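Local coordinates for protein choline dehydrogenase and related flavoproteins (Aspergillus oryzae, PDB 3Q9T) that oxidises formate as a flavoenzyme of the glucose-methanol-choline oxidoreductase family, with 8-formyl-FAD at its catalytic site, at residues Gly281-Leu286 / Ile291-Asp296; Lys529-Gly534 / Lys570-Asp575; Cys398-Ala403 / Phe408-Thr413. All coordinates share one frame; numbering follows the deposited sequence.

Contact 1 of 3, residues Gly281-Leu286 / Ile291-Asp296; sequences GPTREL and INTIVD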
loop_
_atom_site.group_PDB
_atom_site.type_symbol
_atom_site.label_atom_id
_atom_site.label_comp_id
_atom_site.label_asym_id
_atom_site.label_seq_id
_atom_site.Cartn_x
_atom_site.Cartn_y
_atom_site.Cartn_z
ATOM N N GLY A 281 20.281 3.032 21.135
ATOM C CA GLY A 281 19.353 2.137 20.471
ATOM C C GLY A 281 19.994 0.793 20.213
ATOM O O GLY A 281 21.040 0.475 20.787
ATOM N N PRO A 282 19.365 -0.023 19.362
ATOM C CA PRO A 282 19.885 -1.376 19.102
ATOM C C PRO A 282 21.168 -1.270 18.294
ATOM O O PRO A 282 21.148 -0.685 17.206
ATOM C CB PRO A 282 18.773 -2.049 18.268
ATOM C CG PRO A 282 17.571 -1.137 18.400
ATOM C CD PRO A 282 18.118 0.250 18.640
ATOM N N THR A 283 22.250 -1.847 18.810
ATOM C CA THR A 283 23.586 -1.568 18.295
ATOM C C THR A 283 23.734 -1.972 16.822
ATOM O O THR A 283 24.347 -1.253 16.038
ATOM C CB THR A 283 24.687 -2.218 19.183
ATOM O OG1 THR A 283 25.980 -1.732 18.795
ATOM C CG2 THR A 283 24.639 -3.740 19.085
ATOM N N ARG A 284 23.130 -3.097 16.450
ATOM C CA ARG A 284 23.193 -3.585 15.074
ATOM C C ARG A 284 22.505 -2.585 14.135
ATOM O O ARG A 284 22.978 -2.327 13.029
ATOM C CB ARG A 284 22.540 -4.972 14.990
ATOM C CG ARG A 284 22.948 -5.842 13.815
ATOM C CD ARG A 284 22.123 -7.145 13.797
ATOM N NE ARG A 284 21.998 -7.733 15.134
ATOM C CZ ARG A 284 22.949 -8.445 15.737
ATOM N NH1 ARG A 284 24.109 -8.667 15.128
ATOM N NH2 ARG A 284 22.748 -8.936 16.953
ATOM N N GLU A 285 21.405 -1.991 14.592
ATOM C CA GLU A 285 20.679 -1.019 13.782
ATOM C C GLU A 285 21.446 0.303 13.637
ATOM O O GLU A 285 21.436 0.902 12.571
ATOM C CB GLU A 285 19.278 -0.785 14.345
ATOM C CG GLU A 285 18.478 0.300 13.636
ATOM C CD GLU A 285 17.037 0.422 14.130
ATOM O OE1 GLU A 285 16.685 -0.168 15.183
ATOM O OE2 GLU A 285 16.250 1.117 13.451
ATOM N N LEU A 286 22.104 0.756 14.701
ATOM C CA LEU A 286 22.986 1.929 14.605
ATOM C C LEU A 286 24.154 1.711 13.617
ATOM O O LEU A 286 24.325 2.491 12.677
ATOM C CB LEU A 286 23.518 2.353 15.982
ATOM C CG LEU A 286 22.604 3.227 16.867
ATOM C CD1 LEU A 286 21.144 2.850 16.692
ATOM C CD2 LEU A 286 22.996 3.151 18.356
ATOM N N ILE A 291 26.236 4.902 12.706
ATOM C CA ILE A 291 26.150 5.586 14.004
ATOM C C ILE A 291 26.852 4.811 15.115
ATOM O O ILE A 291 26.615 3.627 15.311
ATOM C CB ILE A 291 24.687 5.812 14.422
ATOM C CG1 ILE A 291 23.939 6.583 13.326
ATOM C CG2 ILE A 291 24.617 6.540 15.763
ATOM C CD1 ILE A 291 22.429 6.489 13.444
ATOM N N ASN A 292 27.724 5.479 15.853
ATOM C CA ASN A 292 28.316 4.847 17.024
ATOM C C ASN A 292 27.277 4.450 18.063
ATOM O O ASN A 292 26.255 5.105 18.215
ATOM C CB ASN A 292 29.351 5.768 17.653
ATOM C CG ASN A 292 30.593 5.884 16.805
ATOM O OD1 ASN A 292 31.067 4.888 16.241
ATOM N ND2 ASN A 292 31.120 7.098 16.690
ATOM N N THR A 293 27.542 3.368 18.776
ATOM C CA THR A 293 26.657 2.969 19.852
ATOM C C THR A 293 27.213 3.495 21.148
ATOM O O THR A 293 28.314 3.145 21.533
ATOM C CB THR A 293 26.553 1.459 19.954
ATOM O OG1 THR A 293 26.088 0.942 18.709
ATOM C CG2 THR A 293 25.579 1.063 21.066
ATOM N N ILE A 294 26.457 4.359 21.811
ATOM C CA ILE A 294 26.839 4.814 23.133
ATOM C C ILE A 294 26.192 3.906 24.167
ATOM O O ILE A 294 26.845 3.458 25.100
ATOM C CB ILE A 294 26.437 6.262 23.366
ATOM C CG1 ILE A 294 27.246 7.173 22.431
ATOM C CG2 ILE A 294 26.653 6.630 24.825
ATOM C CD1 ILE A 294 26.806 8.605 22.449
ATOM N N VAL A 295 24.914 3.602 23.969
ATOM C CA VAL A 295 24.216 2.646 24.816
ATOM C C VAL A 295 23.472 1.644 23.953
ATOM O O VAL A 295 22.635 2.022 23.154
ATOM C CB VAL A 295 23.190 3.360 25.742
ATOM C CG1 VAL A 295 22.345 2.341 26.511
ATOM C CG2 VAL A 295 23.898 4.317 26.693
ATOM N N ASP A 296 23.772 0.363 24.108
ATOM C CA ASP A 296 23.026 -0.652 23.388
ATOM C C ASP A 296 21.663 -0.838 24.072
ATOM O O ASP A 296 21.543 -1.578 25.051
ATOM C CB ASP A 296 23.814 -1.968 23.309
ATOM C CG ASP A 296 23.095 -3.038 22.489
ATOM O OD1 ASP A 296 23.367 -4.239 22.689
ATOM O OD2 ASP A 296 22.251 -2.682 21.641
#
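T283 and T293 meet hydroxyl to hydroxyl, their side chains crossing at about a right angle, with OG1 of T283 2.7 Å from OG1 of T293. Either could donate in this short hydrogen bond. T283 reaches it because OG1 stands trans to its own amide nitrogen (chi1 -170°), which swings the methyl CG2 over to D296, 3.7 Å from OD2. The same carboxylate oxygen accepts the backbone N of T283 at 3.0 Å, a donor that comes in from above the carboxylate plane. The two segments belong to a small beta-alpha-beta unit: strand 280-281, helix 283-287 and strand 295-296, with G281 paired in parallel to D296. Within this unit D296 thus binds an amide of the first helical turn, directly after P282 at the N-cap. The strands are joined by G281 N donating to V295 O at 3.3 Å. At the other end L286 and I291 pack aliphatic against aliphatic, CB to CB at 4.0 Å; L286 also packs on M276 and I291 on L277, both of helix 267-277. Here I291 N donates to L286 O at 3.1 Å, while CD2 of L286 extends to 3.8 Å from OG1 of T293.

Contact 2 of 3, residues Lys529-Gly534 / Lys570-Asp575; sequences KLKVHG and KAEHKD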
loop_
_atom_site.group_PDB
_atom_site.type_symbol
_atom_site.label_atom_id
_atom_site.label_comp_id
_atom_site.label_asym_id
_atom_site.label_seq_id
_atom_site.Cartn_x
_atom_site.Cartn_y
_atom_site.Cartn_z
ATOM N N LYS A 529 11.306 6.532 36.630
ATOM C CA LYS A 529 11.329 7.986 36.719
ATOM C C LYS A 529 11.498 8.582 35.329
ATOM O O LYS A 529 11.831 9.753 35.179
ATOM C CB LYS A 529 12.434 8.465 37.657
ATOM C CG LYS A 529 12.404 7.782 39.032
ATOM C CD LYS A 529 11.065 7.964 39.742
ATOM C CE LYS A 529 11.091 7.301 41.107
ATOM N NZ LYS A 529 9.862 7.631 41.861
ATOM N N LEU A 530 11.278 7.744 34.318
ATOM C CA LEU A 530 11.283 8.177 32.930
ATOM C C LEU A 530 12.671 8.624 32.505
ATOM O O LEU A 530 12.820 9.330 31.513
ATOM C CB LEU A 530 10.256 9.293 32.693
ATOM C CG LEU A 530 8.799 8.881 32.917
ATOM C CD1 LEU A 530 7.873 10.034 32.594
ATOM C CD2 LEU A 530 8.450 7.643 32.073
ATOM N N LYS A 531 13.682 8.199 33.255
ATOM C CA LYS A 531 15.076 8.429 32.864
ATOM C C LYS A 531 15.536 7.364 31.873
ATOM O O LYS A 531 15.270 6.174 32.073
ATOM C CB LYS A 531 15.997 8.408 34.086
ATOM C CG LYS A 531 15.727 9.523 35.077
ATOM C CD LYS A 531 16.625 9.380 36.282
ATOM C CE LYS A 531 16.485 10.562 37.195
ATOM N NZ LYS A 531 17.648 10.611 38.103
ATOM N N VAL A 532 16.230 7.790 30.814
ATOM C CA VAL A 532 16.764 6.855 29.821
ATOM C C VAL A 532 17.813 5.913 30.448
ATOM O O VAL A 532 18.841 6.366 30.964
ATOM C CB VAL A 532 17.343 7.609 28.587
ATOM C CG1 VAL A 532 17.958 6.638 27.583
ATOM C CG2 VAL A 532 16.269 8.432 27.913
ATOM N N HIS A 533 17.542 4.609 30.437
ATOM C CA HIS A 533 18.506 3.637 30.961
ATOM C C HIS A 533 19.870 3.900 30.321
ATOM O O HIS A 533 19.999 3.950 29.091
ATOM C CB HIS A 533 18.090 2.191 30.652
ATOM C CG HIS A 533 16.812 1.756 31.304
ATOM N ND1 HIS A 533 16.663 1.650 32.673
ATOM C CD2 HIS A 533 15.633 1.358 30.768
ATOM C CE1 HIS A 533 15.439 1.235 32.951
ATOM N NE2 HIS A 533 14.794 1.049 31.813
ATOM N N GLY A 534 20.890 4.077 31.150
ATOM C CA GLY A 534 22.238 4.249 30.654
ATOM C C GLY A 534 22.697 5.688 30.541
ATOM O O GLY A 534 23.878 5.944 30.333
ATOM N N LYS A 570 10.625 17.587 39.631
ATOM C CA LYS A 570 10.593 18.547 40.731
ATOM C C LYS A 570 11.050 17.911 42.032
ATOM O O LYS A 570 11.741 18.549 42.822
ATOM C CB LYS A 570 9.200 19.139 40.916
ATOM C CG LYS A 570 8.775 20.093 39.807
ATOM C CD LYS A 570 7.442 20.766 40.146
ATOM C CE LYS A 570 6.921 21.573 38.968
ATOM N NZ LYS A 570 5.580 22.160 39.247
ATOM N N ALA A 571 10.662 16.658 42.249
ATOM C CA ALA A 571 11.032 15.963 43.471
ATOM C C ALA A 571 12.538 15.779 43.531
ATOM O O ALA A 571 13.137 15.753 44.610
ATOM C CB ALA A 571 10.325 14.620 43.565
ATOM N N GLU A 572 13.153 15.646 42.364
ATOM C CA GLU A 572 14.586 15.445 42.301
ATOM C C GLU A 572 15.371 16.727 42.563
ATOM O O GLU A 572 16.381 16.697 43.256
ATOM C CB GLU A 572 14.982 14.857 40.956
ATOM C CG GLU A 572 16.476 14.784 40.773
ATOM C CD GLU A 572 16.875 13.596 39.946
ATOM O OE1 GLU A 572 17.967 13.631 39.344
ATOM O OE2 GLU A 572 16.087 12.629 39.909
ATOM N N HIS A 573 14.908 17.848 42.020
ATOM C CA HIS A 573 15.625 19.115 42.186
ATOM C C HIS A 573 15.093 19.967 43.349
ATOM O O HIS A 573 14.486 21.033 43.160
ATOM C CB HIS A 573 15.652 19.879 40.865
ATOM C CG HIS A 573 16.288 19.104 39.758
ATOM N ND1 HIS A 573 17.629 19.199 39.459
ATOM C CD2 HIS A 573 15.777 18.180 38.909
ATOM C CE1 HIS A 573 17.915 18.377 38.465
ATOM N NE2 HIS A 573 16.807 17.752 38.110
ATOM N N LYS A 574 15.344 19.473 44.558
ATOM C CA LYS A 574 14.903 20.125 45.791
ATOM C C LYS A 574 15.242 21.606 45.818
ATOM O O LYS A 574 14.406 22.432 46.189
ATOM C CB LYS A 574 15.551 19.451 47.004
ATOM C CG LYS A 574 14.690 18.405 47.695
ATOM C CD LYS A 574 14.249 17.314 46.749
ATOM C CE LYS A 574 13.728 16.112 47.527
ATOM N NZ LYS A 574 14.756 15.620 48.497
ATOM N N ASP A 575 16.468 21.941 45.430
ATOM C CA ASP A 575 16.910 23.326 45.505
ATOM C C ASP A 575 16.056 24.255 44.629
ATOM O O ASP A 575 16.032 25.466 44.843
ATOM C CB ASP A 575 18.402 23.452 45.163
ATOM C CG ASP A 575 18.688 23.214 43.697
ATOM O OD1 ASP A 575 19.554 23.926 43.136
ATOM O OD2 ASP A 575 18.044 22.320 43.107
#
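K531 and E572 reach for each other from opposite directions and join in a surface salt bridge between a loop and the C-terminal end of helix 555-572. The loop of 529-534 leads into strand 538-540, an outermost strand of the five-stranded parallel sheet in the Rossmann-type FAD-binding part of the GMC fold. Its backbone already runs beside that strand, with L530 bonded to V540 and V532 to L538.

Along the helix end, K570 forms a salt bridge with E27; the contact with the loop is made by E572, in the last helical turn. The first torsion of E572 places CG trans to the backbone nitrogen (chi1 173°), and a bend at chi2 then presents both carboxylate oxygens to the lysine. OE2 of E572 receives NZ of K531 at 3.1 Å through its syn lone pair. OE1 of E572 also accepts from NZ of K531, but weakly, at 3.3 Å. K531 comes to this position as an extended chain from CG onward, and its side chain also touches R539.

H573 is the first residue to leave helical backbone angles. One face of its imidazole carries CG of E572, 3.8 Å above the plane and displaced toward the rim, so the glutamate stem is backed by the ring. That ring is held by R260 at ND1 and by E261 at NE2, and it meets F9 edge-to-face. After K574, D575 forms a salt bridge with R260, the same arginine that bonds ND1 of H573. Back at the bridge, the methylene CE of K531 also lies against the carboxylate, 3.4 Å from OE2 of E572.

Contact 3 of 3, residues Cys398-Ala403 / Phe408-Thr413; sequences CMFGTA and FPTPKT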
loop_
_atom_site.group_PDB
_atom_site.type_symbol
_atom_site.label_atom_id
_atom_site.label_comp_id
_atom_site.label_asym_id
_atom_site.label_seq_id
_atom_site.Cartn_x
_atom_site.Cartn_y
_atom_site.Cartn_z
ATOM N N CYS A 398 -21.028 12.113 13.583
ATOM C CA CYS A 398 -22.295 12.459 12.936
ATOM C C CYS A 398 -22.130 13.232 11.644
ATOM O O CYS A 398 -22.816 14.230 11.426
ATOM C CB CYS A 398 -23.234 13.215 13.896
ATOM S SG CYS A 398 -22.535 14.693 14.624
ATOM N N MET A 399 -21.222 12.769 10.790
ATOM C CA MET A 399 -21.157 13.228 9.401
ATOM C C MET A 399 -20.118 12.393 8.667
ATOM O O MET A 399 -19.393 11.619 9.293
ATOM C CB MET A 399 -20.852 14.734 9.303
ATOM C CG MET A 399 -19.388 15.121 9.305
ATOM S SD MET A 399 -19.085 16.893 8.997
ATOM C CE MET A 399 -20.428 17.295 7.940
ATOM N N PHE A 400 -20.050 12.515 7.347
ATOM C CA PHE A 400 -18.985 11.834 6.626
ATOM C C PHE A 400 -17.648 12.384 7.101
ATOM O O PHE A 400 -17.463 13.596 7.129
ATOM C CB PHE A 400 -19.098 12.039 5.119
ATOM C CG PHE A 400 -18.071 11.267 4.337
ATOM C CD1 PHE A 400 -18.310 9.959 3.962
ATOM C CD2 PHE A 400 -16.861 11.841 4.001
ATOM C CE1 PHE A 400 -17.379 9.235 3.238
ATOM C CE2 PHE A 400 -15.910 11.120 3.266
ATOM C CZ PHE A 400 -16.174 9.814 2.890
ATOM N N GLY A 401 -16.723 11.500 7.472
ATOM C CA GLY A 401 -15.420 11.929 7.951
ATOM C C GLY A 401 -14.258 11.489 7.069
ATOM O O GLY A 401 -13.895 10.305 7.052
ATOM N N THR A 402 -13.660 12.449 6.361
ATOM C CA THR A 402 -12.557 12.165 5.447
ATOM C C THR A 402 -11.413 11.515 6.185
ATOM O O THR A 402 -10.712 10.704 5.604
ATOM C CB THR A 402 -12.008 13.432 4.772
ATOM O OG1 THR A 402 -11.817 14.444 5.768
ATOM C CG2 THR A 402 -12.987 13.941 3.710
ATOM N N ALA A 403 -11.219 11.881 7.456
ATOM C CA ALA A 403 -10.121 11.323 8.252
ATOM C C ALA A 403 -10.240 9.815 8.446
ATOM O O ALA A 403 -9.274 9.158 8.840
ATOM C CB ALA A 403 -10.022 12.018 9.612
ATOM N N PHE A 408 -11.951 6.427 -0.237
ATOM C CA PHE A 408 -13.260 6.682 -0.842
ATOM C C PHE A 408 -13.509 8.165 -1.014
ATOM O O PHE A 408 -13.192 8.956 -0.136
ATOM C CB PHE A 408 -14.381 6.091 0.001
ATOM C CG PHE A 408 -14.150 4.655 0.395
ATOM C CD1 PHE A 408 -13.485 3.786 -0.458
ATOM C CD2 PHE A 408 -14.591 4.178 1.631
ATOM C CE1 PHE A 408 -13.282 2.449 -0.092
ATOM C CE2 PHE A 408 -14.384 2.857 2.008
ATOM C CZ PHE A 408 -13.731 1.990 1.140
ATOM N N PRO A 409 -14.080 8.551 -2.156
ATOM C CA PRO A 409 -14.357 9.979 -2.309
ATOM C C PRO A 409 -15.421 10.445 -1.319
ATOM O O PRO A 409 -16.151 9.641 -0.718
ATOM C CB PRO A 409 -14.850 10.102 -3.759
ATOM C CG PRO A 409 -15.254 8.731 -4.165
ATOM C CD PRO A 409 -14.464 7.757 -3.335
ATOM N N THR A 410 -15.493 11.752 -1.133
ATOM C CA THR A 410 -16.543 12.327 -0.317
ATOM C C THR A 410 -17.837 12.309 -1.108
ATOM O O THR A 410 -17.880 12.811 -2.236
ATOM C CB THR A 410 -16.212 13.763 0.063
ATOM O OG1 THR A 410 -14.985 13.782 0.811
ATOM C CG2 THR A 410 -17.341 14.350 0.897
ATOM N N PRO A 411 -18.900 11.722 -0.533
ATOM C CA PRO A 411 -20.158 11.702 -1.284
ATOM C C PRO A 411 -20.623 13.127 -1.590
ATOM O O PRO A 411 -20.380 14.034 -0.798
ATOM C CB PRO A 411 -21.139 10.998 -0.331
ATOM C CG PRO A 411 -20.281 10.264 0.649
ATOM C CD PRO A 411 -19.027 11.088 0.792
ATOM N N LYS A 412 -21.281 13.301 -2.729
ATOM C CA LYS A 412 -21.724 14.611 -3.186
ATOM C C LYS A 412 -23.036 15.064 -2.542
ATOM O O LYS A 412 -23.281 16.266 -2.427
ATOM C CB LYS A 412 -21.862 14.607 -4.710
ATOM C CG LYS A 412 -20.550 14.352 -5.449
ATOM C CD LYS A 412 -20.780 14.089 -6.930
ATOM C CE LYS A 412 -19.461 13.906 -7.665
ATOM N NZ LYS A 412 -18.592 15.109 -7.519
ATOM N N THR A 413 -23.856 14.100 -2.116
ATOM C CA THR A 413 -25.171 14.364 -1.529
ATOM C C THR A 413 -25.417 13.525 -0.276
ATOM O O THR A 413 -24.694 12.568 -0.003
ATOM C CB THR A 413 -26.288 13.950 -2.494
ATOM O OG1 THR A 413 -26.345 12.516 -2.556
ATOM C CG2 THR A 413 -26.047 14.513 -3.897
#
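F400 lays the face of its ring under P411, and this CH-pi contact covers one face of the ring. CD of P411 sits over the ring centre, 3.5 Å from the centroid and 13° off the normal, with CG of P411 following toward CD1 and CE1. A trans first torsion (chi1 -176°) sends the phenyl group across to the second segment, while the backbone N of F400 is bonded to D323.

Polar atoms gather round the remainder of the ring without forming bonds to it. F408 O lies near the ring plane at its edge, 4.3 Å from CZ of F400. P409 O comes in obliquely, 3.6 Å from the same CZ, and is itself hydrogen-bonded to Y485. OG1 of T410 also approaches obliquely, 3.7 Å from CE2 of F400.

Van der Waals packing completes the set: CG2 of T410 lies 4.0 Å from CD2 of F400, and CG2 of T402 rests 3.5 Å from OG1 of T410. P409 also packs on W487 of the second subunit.

Both segments belong to the long connection between antiparallel strands 392-397 and 415-423 of the large mixed sheet, and the T402 side chain lies about 7 Å from that of the FAD-binding Y98.

From the N terminus, contact 1 comes first and closes the short loop of a beta-alpha-beta unit, 281 to 296. Contact 3 follows, drawing together the connection between strands 392-397 and 415-423 of the large mixed sheet. Contact 2 is last, linking the loop before strand 538-540 to the end of helix 555-572 near the C terminus. The three lie in series, so none nests in or crosses another. Contacts 1 and 2 are neighbours: V295 packs on the backbone oxygens of H533 and G534, joining the small unit to the loop beside the FAD-binding sheet. Contact 3 is across the chain's centre, about 45 Å from contact 1, centre to centre.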